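Local atomic coordinates of imidazoleglycerol-phosphate dehydratase (PDB entry 2AE8), a protein that catalyses the manganese-dependent dehydration of imidazoleglycerol phosphate to imidazoleacetol phosphate, the sixth step of histidine biosynthesis. Residues B[146-151]-B[178-183]; B[159-164]-B[192-197]. One frame throughout, in Å; residues are numbered along the deposited sequence.

Contact 1. Residues B[146-151]-B[178-183]; sequences ASLSKE and IDLIRG
Apolar packing accounts for the side-chain meeting of A146 and L180, the pair at which the two backbones come nearest, with CA of A146 and CA of L180 4.8 Å apart. The methyl CB of A146 rests 3.7 Å from CB of L180 and 3.9 Å from CG of L180, at the root of the leucine. Farther out, CD1 of L180 approaches CD2 of L148 at 4.3 Å, a looser touch that L148 makes with the end of a side chain whose CB points away. Chi1 of L180, -129°, is off the staggered values; CB and CG stay by A146 while CD1 reaches 3.9 Å from the carbonyl O of S147.

Polar bonds lie around the contact, not across it. L180 pairs with N145 through the backbone, I178 O accepts a bond from N145 ND2, and S149 OG is hydrogen-bonded to OE2 of E189, a residue of helix 186-205 that probably binds substrate. D179 forms a salt bridge with R131, while R182 NH2 makes another with D179 OD1 of a second subunit.

With no hydrogen bond crossing and aliphatic carbons making the side-chain contacts, this is a small, mostly apolar seam near the surface, burying 194 Å² in all, beside the parallel strand pairing of 141-145 with 175-182.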
loop_
_atom_site.group_PDB
_atom_site.type_symbol
_atom_site.label_atom_id
_atom_site.label_comp_id
_atom_site.label_asym_id
_atom_site.label_seq_id
_atom_site.Cartn_x
_atom_site.Cartn_y
_atom_site.Cartn_z
ATOM N N ALA B 146 2.829 25.910 16.220
ATOM C CA ALA B 146 2.638 25.288 17.518
ATOM C C ALA B 146 1.233 24.695 17.582
ATOM O O ALA B 146 0.243 25.432 17.582
ATOM C CB ALA B 146 2.824 26.328 18.633
ATOM N N SER B 147 1.145 23.372 17.616
ATOM C CA SER B 147 -0.130 22.686 17.789
ATOM C C SER B 147 -0.271 22.430 19.268
ATOM O O SER B 147 0.416 21.569 19.828
ATOM C CB SER B 147 -0.137 21.354 17.035
ATOM O OG SER B 147 0.118 21.578 15.655
ATOM N N LEU B 148 -1.154 23.183 19.908
ATOM C CA LEU B 148 -1.319 23.080 21.353
ATOM C C LEU B 148 -2.148 21.854 21.696
ATOM O O LEU B 148 -3.053 21.506 20.942
ATOM C CB LEU B 148 -1.954 24.355 21.884
ATOM C CG LEU B 148 -1.191 25.635 21.520
ATOM C CD1 LEU B 148 -1.987 26.863 21.941
ATOM C CD2 LEU B 148 0.241 25.673 22.153
ATOM N N SER B 149 -1.855 21.224 22.838
ATOM C CA SER B 149 -2.400 19.900 23.165
ATOM C C SER B 149 -3.871 19.829 23.551
ATOM O O SER B 149 -4.481 18.785 23.382
ATOM C CB SER B 149 -1.550 19.188 24.216
ATOM O OG SER B 149 -0.211 19.108 23.782
ATOM N N LYS B 150 -4.446 20.922 24.051
ATOM C CA LYS B 150 -5.836 20.909 24.512
ATOM C C LYS B 150 -6.574 22.147 23.993
ATOM O O LYS B 150 -5.948 23.146 23.653
ATOM C CB LYS B 150 -5.891 20.825 26.053
ATOM C CG LYS B 150 -5.326 19.539 26.677
ATOM C CD LYS B 150 -6.234 18.354 26.413
ATOM C CE LYS B 150 -5.676 17.045 26.980
ATOM N NZ LYS B 150 -4.484 16.593 26.200
ATOM N N GLU B 151 -7.893 22.075 23.906
ATOM C CA GLU B 151 -8.682 23.175 23.363
ATOM C C GLU B 151 -8.847 24.311 24.399
ATOM O O GLU B 151 -9.115 25.465 24.042
ATOM C CB GLU B 151 -10.059 22.651 22.893
ATOM C CG GLU B 151 -9.956 21.509 21.854
ATOM C CD GLU B 151 -11.229 21.315 21.029
ATOM O OE1 GLU B 151 -12.274 21.889 21.389
ATOM O OE2 GLU B 151 -11.178 20.597 19.995
ATOM N N ILE B 178 7.509 31.654 15.813
ATOM C CA ILE B 178 7.253 30.902 17.036
ATOM C C ILE B 178 7.172 29.411 16.689
ATOM O O ILE B 178 6.391 29.012 15.815
ATOM C CB ILE B 178 5.938 31.371 17.709
ATOM C CG1 ILE B 178 6.092 32.825 18.218
ATOM C CG2 ILE B 178 5.524 30.397 18.818
ATOM C CD1 ILE B 178 4.837 33.431 18.800
ATOM N N ASP B 179 7.975 28.605 17.378
ATOM C CA ASP B 179 8.052 27.166 17.109
ATOM C C ASP B 179 7.970 26.385 18.419
ATOM O O ASP B 179 8.788 26.590 19.320
ATOM C CB ASP B 179 9.381 26.811 16.418
ATOM C CG ASP B 179 9.373 27.098 14.916
ATOM O OD1 ASP B 179 8.685 26.350 14.186
ATOM O OD2 ASP B 179 10.078 28.039 14.444
ATOM N N LEU B 180 6.994 25.491 18.514
ATOM C CA LEU B 180 6.936 24.551 19.607
ATOM C C LEU B 180 7.727 23.351 19.149
ATOM O O LEU B 180 7.253 22.588 18.303
ATOM C CB LEU B 180 5.491 24.115 19.846
ATOM C CG LEU B 180 4.858 24.168 21.234
ATOM C CD1 LEU B 180 3.675 23.175 21.292
ATOM C CD2 LEU B 180 5.830 23.971 22.382
ATOM N N ILE B 181 8.927 23.167 19.685
ATOM C CA ILE B 181 9.787 22.066 19.240
ATOM C C ILE B 181 9.252 20.726 19.744
ATOM O O ILE B 181 9.256 19.741 19.017
ATOM C CB ILE B 181 11.260 22.283 19.636
ATOM C CG1 ILE B 181 11.793 23.519 18.884
ATOM C CG2 ILE B 181 12.092 21.023 19.335
ATOM C CD1 ILE B 181 12.888 24.189 19.591
ATOM N N ARG B 182 8.778 20.713 20.987
ATOM C CA ARG B 182 8.042 19.580 21.541
ATOM C C ARG B 182 7.106 20.094 22.632
ATOM O O ARG B 182 7.348 21.154 23.201
ATOM C CB ARG B 182 8.977 18.474 22.053
ATOM C CG ARG B 182 9.994 18.895 23.124
ATOM C CD ARG B 182 10.861 17.682 23.554
ATOM N NE ARG B 182 11.598 17.195 22.387
ATOM C CZ ARG B 182 12.819 17.584 22.052
ATOM N NH1 ARG B 182 13.505 18.425 22.831
ATOM N NH2 ARG B 182 13.359 17.110 20.942
ATOM N N GLY B 183 6.019 19.376 22.888
ATOM C CA GLY B 183 5.075 19.795 23.904
ATOM C C GLY B 183 4.552 18.601 24.658
ATOM O O GLY B 183 5.209 17.560 24.736
#

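Contact 2. Residues B[159-164]-B[192-197]; sequences ELVEEF and AIFKAF
Two neighbouring helices of the second alpha-beta half-domain, 159-171 and 186-205, meet here through V161 and F164 on one side and F194 on the other. The backbones stay well separated, with CA of V161 and CA of F194 9.2 Å apart, so large side chains bridge the gap.

Most of the bridging is done by the phenylalanines. CE2 of F164 comes to 3.6 Å from CE1 of F194, and the neighbouring pair, CD2 of F164 and CZ of F194, follows at 3.7 Å. Contact is thus made by one C-C bond of each ring. The centroids of the F164 and F194 rings lie 5.6 Å apart and their planes are inclined at 32°, an oblique pairing. F164 holds CG anti to its backbone N (chi1 176°), a torsion that carries the ring from its helix toward F194. Beside them V161 adds a lighter apolar touch, its CG1 4.5 Å from CE2 of F194.

The surroundings close over this pair: F164 also packs on L67 of helix 61-74 and T94 of helix 90-111, while F194 meets M66 and the ring of F165. All three touching residues are buried, and the contact is wholly apolar.

E163, a manganese ligand, packs on H188 of a neighbouring subunit, and K195, in the same probable substrate-binding run as F194, bonds through NZ to Y118 OH of another. A192 and A196 pack on strands 118-125 and 128-135, placing helix 186-205 against the sheet. This layering, with an aromatic contact between helices, fits the duplicated beta-alpha-beta sandwich of this dehydratase.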
loop_
_atom_site.group_PDB
_atom_site.type_symbol
_atom_site.label_atom_id
_atom_site.label_comp_id
_atom_site.label_asym_id
_atom_site.label_seq_id
_atom_site.Cartn_x
_atom_site.Cartn_y
_atom_site.Cartn_z
ATOM N N GLU B 159 -7.005 28.543 21.324
ATOM C CA GLU B 159 -6.885 29.205 20.008
ATOM C C GLU B 159 -6.604 30.720 20.092
ATOM O O GLU B 159 -6.190 31.333 19.106
ATOM C CB GLU B 159 -8.092 28.923 19.100
ATOM C CG GLU B 159 -9.404 29.606 19.488
ATOM C CD GLU B 159 -10.545 29.264 18.528
ATOM O OE1 GLU B 159 -10.380 28.362 17.656
ATOM O OE2 GLU B 159 -11.621 29.901 18.638
ATOM N N LEU B 160 -6.808 31.304 21.280
ATOM C CA LEU B 160 -6.593 32.743 21.479
ATOM C C LEU B 160 -5.119 33.088 21.519
ATOM O O LEU B 160 -4.757 34.228 21.284
ATOM C CB LEU B 160 -7.224 33.199 22.790
ATOM C CG LEU B 160 -8.751 33.180 22.768
ATOM C CD1 LEU B 160 -9.289 33.517 24.156
ATOM C CD2 LEU B 160 -9.277 34.113 21.688
ATOM N N VAL B 161 -4.276 32.112 21.849
ATOM C CA VAL B 161 -2.837 32.357 21.946
ATOM C C VAL B 161 -2.275 32.873 20.602
ATOM O O VAL B 161 -1.569 33.908 20.544
ATOM C CB VAL B 161 -2.089 31.081 22.390
ATOM C CG1 VAL B 161 -0.596 31.276 22.323
ATOM C CG2 VAL B 161 -2.507 30.673 23.786
ATOM N N GLU B 162 -2.600 32.178 19.516
ATOM C CA GLU B 162 -2.140 32.639 18.195
ATOM C C GLU B 162 -2.774 33.994 17.830
ATOM O O GLU B 162 -2.117 34.859 17.250
ATOM C CB GLU B 162 -2.467 31.605 17.119
ATOM C CG GLU B 162 -1.914 31.943 15.739
ATOM C CD GLU B 162 -2.214 30.840 14.721
ATOM O OE1 GLU B 162 -2.918 29.871 15.088
ATOM O OE2 GLU B 162 -1.755 30.959 13.560
ATOM N N GLU B 163 -4.051 34.180 18.151
ATOM C CA GLU B 163 -4.693 35.482 17.900
ATOM C C GLU B 163 -3.985 36.642 18.613
ATOM O O GLU B 163 -3.867 37.730 18.052
ATOM C CB GLU B 163 -6.168 35.449 18.286
ATOM C CG GLU B 163 -6.931 34.344 17.547
ATOM C CD GLU B 163 -6.669 34.363 16.033
ATOM O OE1 GLU B 163 -6.065 33.391 15.496
ATOM O OE2 GLU B 163 -7.040 35.364 15.389
ATOM N N PHE B 164 -3.508 36.393 19.833
ATOM C CA PHE B 164 -2.810 37.418 20.621
ATOM C C PHE B 164 -1.482 37.768 19.968
ATOM O O PHE B 164 -1.178 38.946 19.753
ATOM C CB PHE B 164 -2.561 36.952 22.056
ATOM C CG PHE B 164 -1.765 37.942 22.870
ATOM C CD1 PHE B 164 -2.385 39.090 23.386
ATOM C CD2 PHE B 164 -0.409 37.755 23.086
ATOM C CE1 PHE B 164 -1.662 40.027 24.124
ATOM C CE2 PHE B 164 0.335 38.694 23.819
ATOM C CZ PHE B 164 -0.297 39.838 24.334
ATOM N N ALA B 192 5.860 28.451 27.930
ATOM C CA ALA B 192 7.155 28.477 27.232
ATOM C C ALA B 192 7.157 29.480 26.074
ATOM O O ALA B 192 8.129 30.220 25.878
ATOM C CB ALA B 192 7.546 27.061 26.730
ATOM N N ILE B 193 6.068 29.513 25.304
ATOM C CA ILE B 193 5.950 30.459 24.179
ATOM C C ILE B 193 5.950 31.936 24.660
ATOM O O ILE B 193 6.661 32.776 24.107
ATOM C CB ILE B 193 4.686 30.185 23.339
ATOM C CG1 ILE B 193 4.814 28.848 22.566
ATOM C CG2 ILE B 193 4.390 31.364 22.369
ATOM C CD1 ILE B 193 3.488 28.383 21.981
ATOM N N PHE B 194 5.149 32.243 25.678
ATOM C CA PHE B 194 5.156 33.594 26.259
ATOM C C PHE B 194 6.511 33.973 26.837
ATOM O O PHE B 194 6.985 35.083 26.602
ATOM C CB PHE B 194 4.063 33.766 27.317
ATOM C CG PHE B 194 2.766 34.253 26.766
ATOM C CD1 PHE B 194 2.528 35.623 26.628
ATOM C CD2 PHE B 194 1.774 33.348 26.381
ATOM C CE1 PHE B 194 1.318 36.095 26.117
ATOM C CE2 PHE B 194 0.536 33.803 25.858
ATOM C CZ PHE B 194 0.307 35.191 25.726
ATOM N N LYS B 195 7.148 33.062 27.566
ATOM C CA LYS B 195 8.478 33.323 28.107
ATOM C C LYS B 195 9.512 33.585 27.007
ATOM O O LYS B 195 10.268 34.557 27.065
ATOM C CB LYS B 195 8.957 32.197 29.038
ATOM C CG LYS B 195 8.216 32.106 30.412
ATOM C CD LYS B 195 8.809 31.012 31.351
ATOM C CE LYS B 195 10.325 31.210 31.621
ATOM N NZ LYS B 195 10.827 30.318 32.733
ATOM N N ALA B 196 9.546 32.719 26.000
ATOM C CA ALA B 196 10.506 32.848 24.917
ATOM C C ALA B 196 10.282 34.108 24.089
ATOM O O ALA B 196 11.240 34.778 23.751
ATOM C CB ALA B 196 10.481 31.604 24.019
ATOM N N PHE B 197 9.040 34.413 23.729
ATOM C CA PHE B 197 8.774 35.624 22.963
ATOM C C PHE B 197 9.227 36.879 23.729
ATOM O O PHE B 197 9.869 37.758 23.159
ATOM C CB PHE B 197 7.286 35.766 22.636
ATOM C CG PHE B 197 6.945 37.091 21.978
ATOM C CD1 PHE B 197 7.172 37.285 20.622
ATOM C CD2 PHE B 197 6.432 38.158 22.739
ATOM C CE1 PHE B 197 6.876 38.501 20.007
ATOM C CE2 PHE B 197 6.146 39.381 22.140
ATOM C CZ PHE B 197 6.359 39.554 20.767
#

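Overall arrangement
From the N terminus, the chain reaches contact 1 first at 146-151, just after strand 141-145, then enters helix 159-171, which supplies the first half of contact 2. Strand 175-182 returns to close contact 1 across 26 intervening residues, and helix 186-205 closes contact 2 across 27. The segments alternate, so the two closures cross. Contact 1 joins the loop leaving an outer strand to the end of the adjacent strand; contact 2 joins the helices before and after that strand. Their centres are 10 Å apart. I193 CG2 lies 3.9 Å from I178 CG2 and I193 CD1 4.0 Å from A146 CB, so helix 186-205 touches both strand 175-182 and the 146-151 loop; L148 CD1, 4.2 Å from V161 CB, adds a second link.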